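Local structure of avidin (Gallus gallus, 5LUR) at residues S77-V82 / L103-N108; K98-L103 / T117-N122. The protein binds biotin in its natural form and, in this engineered variant, holds the steroid progesterone within its barrel. The protein carries 12 engineered substitutions. All coordinates share one frame; numbering follows the deposited sequence.

In the fold
Both interactions lie in the closed eight-stranded antiparallel barrel of the avidin fold and share strand 95-104, the neighbour of strand 80-89 on one edge and of strand 117-126 on the other. Interaction 1 sits where strand 80-89 begins and strand 95-104 ends; interaction 2 follows the body of strand 95-104 inward, with centres about 13 Å apart. Along the chain their segments alternate: 77-82, 98-103, 103-108, 117-122. Leu103 belongs to both, and a probable hydrogen bond of 2.9 Å from Leu102 N to Val82 O joins them. Each touches the same progesterone, so together they form part of the wall of its pocket, while outward-facing residues of both meet neighbouring subunits of the tetramer.

Interaction 1 of 2, residues S77-V82 / L103-N108; sequences SESTTV and LRSSVN. With STR (progesterone), chain C.
Thr80 and Arg104 form an antiparallel hydrogen-bonded pair, with Thr80 N to Arg104 O at 3.0 Å and Arg104 N to Thr80 O at 2.7 Å. One step on, Thr81 and Leu103 make the non-hydrogen-bonded pair on the progesterone side. Thr81 OG1 stands anti to its own carbonyl carbon (chi1 -70°), which sets it beside Leu103 CD1 and 3.3 Å from progesterone C15; the hydroxyl also pairs with Trp74 NE1. Before the strand, an ST turn shapes the chain: Ser79 N donates to Ser77 OG at 3.1 Å. Where the backbones part, a water spans the gap, lying 3.0 Å from Ser79 OG and accepting from Ser106 N at 2.9 Å. Farther out Glu78 OE1 lies near Ser106 OG, at most a weak and unsettled bond; its stronger partner is Arg63 of a second subunit. On the other face the bent Arg104 chain turns NE back to Ser105 O at 3.0 Å, leaving NH1 to a salt bridge with Asp113 and NH2 to Gln86 of that same second subunit. Direct backbone bonding thus gives way to water and charge toward the barrel mouth, where the charged groups tie this hairpin end to the neighbouring subunit.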
# COMPACT_ATOMS: atom_id res chain seq x y z
N SER A 77 -14.52 13.67 -11.06
CA SER A 77 -13.52 13.95 -10.02
C SER A 77 -12.16 14.23 -10.65
O SER A 77 -11.93 13.87 -11.80
CB SER A 77 -13.44 12.74 -9.09
OG SER A 77 -12.42 12.88 -8.13
N GLU A 78 -11.28 14.90 -9.91
CA GLU A 78 -9.88 15.09 -10.35
C GLU A 78 -8.96 13.92 -9.98
O GLU A 78 -7.79 13.94 -10.33
CB GLU A 78 -9.27 16.38 -9.79
CG GLU A 78 -9.91 17.68 -10.28
CD GLU A 78 -9.39 18.91 -9.55
OE1 GLU A 78 -8.44 18.79 -8.74
OE2 GLU A 78 -9.91 20.01 -9.79
N SER A 79 -9.49 12.92 -9.28
CA SER A 79 -8.70 11.78 -8.85
C SER A 79 -8.42 10.79 -9.96
O SER A 79 -8.97 10.85 -11.05
CB SER A 79 -9.41 11.08 -7.71
OG SER A 79 -9.65 12.01 -6.68
N THR A 80 -7.53 9.86 -9.66
CA THR A 80 -7.24 8.74 -10.54
C THR A 80 -7.08 7.51 -9.65
O THR A 80 -6.54 7.61 -8.55
CB THR A 80 -5.93 9.00 -11.30
OG1 THR A 80 -6.07 10.16 -12.09
CG2 THR A 80 -5.58 7.87 -12.21
N THR A 81 -7.52 6.36 -10.13
CA THR A 81 -7.34 5.14 -9.37
C THR A 81 -6.71 4.11 -10.27
O THR A 81 -7.15 4.00 -11.39
CB THR A 81 -8.69 4.60 -8.82
OG1 THR A 81 -9.18 5.47 -7.80
CG2 THR A 81 -8.55 3.19 -8.25
N VAL A 82 -5.73 3.35 -9.76
CA VAL A 82 -5.20 2.23 -10.51
C VAL A 82 -5.48 0.93 -9.76
O VAL A 82 -5.35 0.87 -8.56
CB VAL A 82 -3.68 2.35 -10.82
CG1 VAL A 82 -3.42 3.40 -11.88
CG2 VAL A 82 -2.87 2.64 -9.57
N LEU A 103 -5.68 4.92 -4.87
CA LEU A 103 -6.49 6.04 -5.28
C LEU A 103 -5.74 7.32 -5.01
O LEU A 103 -5.46 7.64 -3.84
CB LEU A 103 -7.80 6.03 -4.52
CG LEU A 103 -8.60 7.32 -4.46
CD1 LEU A 103 -9.01 7.80 -5.83
CD2 LEU A 103 -9.83 7.05 -3.61
N ARG A 104 -5.43 8.04 -6.09
CA ARG A 104 -4.68 9.29 -6.04
C ARG A 104 -5.63 10.47 -6.05
O ARG A 104 -6.43 10.62 -6.97
CB ARG A 104 -3.74 9.39 -7.23
CG ARG A 104 -2.99 10.71 -7.33
CD ARG A 104 -2.05 10.85 -6.15
NE ARG A 104 -1.65 12.23 -5.90
CZ ARG A 104 -0.44 12.61 -5.50
NH1 ARG A 104 0.54 11.74 -5.29
NH2 ARG A 104 -0.20 13.91 -5.31
N SER A 105 -5.53 11.32 -5.04
CA SER A 105 -6.27 12.57 -5.00
C SER A 105 -5.45 13.71 -5.58
O SER A 105 -4.22 13.66 -5.64
CB SER A 105 -6.68 12.90 -3.56
OG SER A 105 -7.77 12.08 -3.17
N SER A 106 -6.13 14.76 -6.02
CA SER A 106 -5.45 15.98 -6.45
C SER A 106 -5.15 16.85 -5.26
O SER A 106 -6.07 17.20 -4.52
CB SER A 106 -6.33 16.77 -7.39
OG SER A 106 -5.57 17.83 -7.95
N VAL A 107 -3.88 17.19 -5.07
CA VAL A 107 -3.48 18.28 -4.14
C VAL A 107 -2.77 19.45 -4.85
O VAL A 107 -2.21 19.28 -5.92
CB VAL A 107 -2.62 17.78 -2.93
CG1 VAL A 107 -3.43 16.83 -2.06
CG2 VAL A 107 -1.31 17.13 -3.37
N ASN A 108 -2.80 20.62 -4.21
CA ASN A 108 -2.28 21.86 -4.81
C ASN A 108 -0.77 22.03 -4.68
O ASN A 108 -0.11 22.42 -5.62
CB ASN A 108 -3.00 23.06 -4.22
CG ASN A 108 -4.42 23.16 -4.72
OD1 ASN A 108 -4.66 23.54 -5.86
ND2 ASN A 108 -5.36 22.80 -3.87
C1 STR C . -17.69 6.59 -5.40
C2 STR C . -18.04 7.70 -4.41
C3 STR C . -17.29 8.99 -4.70
O3 STR C . -17.74 10.03 -4.25
C4 STR C . -16.04 9.01 -5.49
C5 STR C . -15.52 7.90 -6.06
C6 STR C . -14.15 8.03 -6.71
C7 STR C . -13.23 6.87 -6.28
C8 STR C . -13.88 5.47 -6.11
C9 STR C . -15.23 5.56 -5.32
C10 STR C . -16.24 6.53 -6.02
C11 STR C . -15.82 4.18 -4.90
C12 STR C . -14.81 3.17 -4.35
C13 STR C . -13.58 3.02 -5.25
C14 STR C . -12.93 4.40 -5.47
C15 STR C . -11.57 4.06 -6.08
C16 STR C . -11.21 2.74 -5.43
C17 STR C . -12.42 2.27 -4.59
C18 STR C . -13.96 2.31 -6.58
C19 STR C . -16.49 6.05 -7.48
C20 STR C . -12.67 0.77 -4.40
O20 STR C . -12.23 -0.06 -5.19
C21 STR C . -13.51 0.28 -3.24
O HOH W 1 -9.04 14.82 -5.83

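Interaction 2 of 2, residues K98-L103 / T117-N122; sequences KTMWLL and TRVGYN. Engineered in segment 117-122: Tyr121 (natural residue Ile). With STR (progesterone), chain C.
The Trp101 indole lies flat against the backbone at Gly120, whose CA makes a CH-pi contact 3.6 Å from the centroid of the six-membered ring. Across the opposite face lies progesterone, its C16 above the ring centre, so the indole is sandwiched between strand and steroid. A chi1 of 54°, which sets CG between the backbone N and the carbonyl carbon, swings the ring over strand 117-126, where NE1 gives a weak bond to Tyr121 O at its edge (3.2 Å). Asn122 reaches the ketone O20 of progesterone through ND2, although their modelled separation is too short to be trusted. An alanine in place of Trp101 would probably leave the D-ring end of the steroid without its aromatic floor and Gly120 without its cover. Trp101 and Asn122 face the inside of the avidin barrel, on two antiparallel strands whose directions differ by 160°. Paired backbone bonds join Trp101 with Gly120 and Leu103 with Arg118. Behind Asn122, its carbonyl O is gripped twice by Thr99, from N at 2.9 Å and from OG1 at 2.8 Å, which fixes the backbone carrying the ligand-facing amide. On the outer face Leu102 CD2 packs 3.9 Å from Val119 CB, and the bent Met100 chain brings CE 4.1 Å from Tyr121 CB. The ring of Tyr121, an engineered residue, stacks on Tyr121 of another subunit.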
# COMPACT_ATOMS: atom_id res chain seq x y z
N LYS A 98 -9.04 -10.90 -7.91
CA LYS A 98 -8.60 -10.36 -6.60
C LYS A 98 -7.68 -9.20 -6.95
O LYS A 98 -6.71 -9.38 -7.66
CB LYS A 98 -7.83 -11.38 -5.73
CG LYS A 98 -8.37 -12.80 -5.69
CD LYS A 98 -9.53 -13.01 -4.72
CE LYS A 98 -9.12 -13.68 -3.42
NZ LYS A 98 -8.76 -12.67 -2.39
N THR A 99 -8.02 -8.01 -6.45
CA THR A 99 -7.37 -6.78 -6.84
C THR A 99 -6.99 -5.98 -5.61
O THR A 99 -7.62 -6.08 -4.57
CB THR A 99 -8.25 -5.89 -7.78
OG1 THR A 99 -9.27 -5.20 -7.04
CG2 THR A 99 -8.91 -6.72 -8.85
N MET A 100 -5.94 -5.18 -5.78
CA MET A 100 -5.63 -4.09 -4.88
C MET A 100 -5.50 -2.86 -5.70
O MET A 100 -5.18 -2.95 -6.89
CB MET A 100 -4.37 -4.37 -4.09
CG MET A 100 -4.54 -5.63 -3.27
SD MET A 100 -3.64 -5.62 -1.76
CE MET A 100 -4.42 -4.28 -0.86
N TRP A 101 -5.76 -1.72 -5.07
CA TRP A 101 -5.79 -0.48 -5.77
C TRP A 101 -5.13 0.67 -5.03
O TRP A 101 -4.96 0.63 -3.82
CB TRP A 101 -7.24 -0.11 -6.09
CG TRP A 101 -8.21 -0.09 -4.91
CD1 TRP A 101 -9.12 -1.04 -4.61
CD2 TRP A 101 -8.39 0.96 -3.94
NE1 TRP A 101 -9.84 -0.69 -3.51
CE2 TRP A 101 -9.43 0.54 -3.08
CE3 TRP A 101 -7.76 2.19 -3.71
CZ2 TRP A 101 -9.87 1.33 -1.98
CZ3 TRP A 101 -8.19 2.96 -2.63
CH2 TRP A 101 -9.23 2.52 -1.77
N LEU A 102 -4.79 1.71 -5.79
CA LEU A 102 -4.31 2.98 -5.22
C LEU A 102 -5.15 4.10 -5.76
O LEU A 102 -5.29 4.23 -6.95
CB LEU A 102 -2.85 3.25 -5.60
CG LEU A 102 -1.85 2.24 -5.08
CD1 LEU A 102 -0.54 2.42 -5.79
CD2 LEU A 102 -1.69 2.41 -3.59
N LEU A 103 -5.68 4.92 -4.87
CA LEU A 103 -6.49 6.04 -5.28
C LEU A 103 -5.74 7.32 -5.01
O LEU A 103 -5.46 7.64 -3.84
CB LEU A 103 -7.80 6.03 -4.52
CG LEU A 103 -8.60 7.32 -4.46
CD1 LEU A 103 -9.01 7.80 -5.83
CD2 LEU A 103 -9.83 7.05 -3.61
N THR A 117 -2.56 9.64 -1.30
CA THR A 117 -2.65 8.30 -1.86
C THR A 117 -3.26 7.30 -0.90
O THR A 117 -2.69 7.02 0.16
CB THR A 117 -1.27 7.77 -2.31
OG1 THR A 117 -0.68 8.69 -3.24
CG2 THR A 117 -1.42 6.40 -2.98
N ARG A 118 -4.40 6.75 -1.31
CA ARG A 118 -5.07 5.68 -0.59
C ARG A 118 -4.82 4.36 -1.22
O ARG A 118 -4.54 4.29 -2.40
CB ARG A 118 -6.57 5.87 -0.58
CG ARG A 118 -6.94 6.91 0.42
CD ARG A 118 -8.36 7.38 0.24
NE ARG A 118 -8.45 8.68 0.85
CZ ARG A 118 -9.53 9.44 0.86
NH1 ARG A 118 -10.65 9.01 0.30
NH2 ARG A 118 -9.46 10.63 1.46
N VAL A 119 -4.98 3.33 -0.40
CA VAL A 119 -4.83 1.94 -0.80
C VAL A 119 -6.04 1.18 -0.27
O VAL A 119 -6.54 1.50 0.82
CB VAL A 119 -3.50 1.33 -0.27
CG1 VAL A 119 -3.39 1.39 1.25
CG2 VAL A 119 -3.30 -0.11 -0.77
N GLY A 120 -6.54 0.23 -1.05
CA GLY A 120 -7.53 -0.72 -0.59
C GLY A 120 -7.51 -1.94 -1.47
O GLY A 120 -6.53 -2.17 -2.19
N TYR A 121 -8.59 -2.72 -1.41
CA TYR A 121 -8.70 -4.00 -2.14
C TYR A 121 -10.11 -4.12 -2.73
O TYR A 121 -11.04 -3.39 -2.33
CB TYR A 121 -8.38 -5.19 -1.23
CG TYR A 121 -9.43 -5.36 -0.18
CD1 TYR A 121 -9.41 -4.60 1.00
CD2 TYR A 121 -10.49 -6.25 -0.38
CE1 TYR A 121 -10.42 -4.74 1.96
CE2 TYR A 121 -11.51 -6.40 0.56
CZ TYR A 121 -11.48 -5.65 1.72
OH TYR A 121 -12.51 -5.83 2.61
N ASN A 122 -10.25 -5.02 -3.70
CA ASN A 122 -11.55 -5.35 -4.23
C ASN A 122 -11.54 -6.71 -4.82
O ASN A 122 -10.58 -7.08 -5.49
CB ASN A 122 -11.95 -4.37 -5.32
CG ASN A 122 -13.16 -3.56 -4.96
OD1 ASN A 122 -14.09 -4.07 -4.34
ND2 ASN A 122 -13.17 -2.30 -5.37
C1 STR C . -17.69 6.59 -5.40
C2 STR C . -18.04 7.70 -4.41
C3 STR C . -17.29 8.99 -4.70
O3 STR C . -17.74 10.03 -4.25
C4 STR C . -16.04 9.01 -5.49
C5 STR C . -15.52 7.90 -6.06
C6 STR C . -14.15 8.03 -6.71
C7 STR C . -13.23 6.87 -6.28
C8 STR C . -13.88 5.47 -6.11
C9 STR C . -15.23 5.56 -5.32
C10 STR C . -16.24 6.53 -6.02
C11 STR C . -15.82 4.18 -4.90
C12 STR C . -14.81 3.17 -4.35
C13 STR C . -13.58 3.02 -5.25
C14 STR C . -12.93 4.40 -5.47
C15 STR C . -11.57 4.06 -6.08
C16 STR C . -11.21 2.74 -5.43
C17 STR C . -12.42 2.27 -4.59
C18 STR C . -13.96 2.31 -6.58
C19 STR C . -16.49 6.05 -7.48
C20 STR C . -12.67 0.77 -4.40
O20 STR C . -12.23 -0.06 -5.19
C21 STR C . -13.51 0.28 -3.24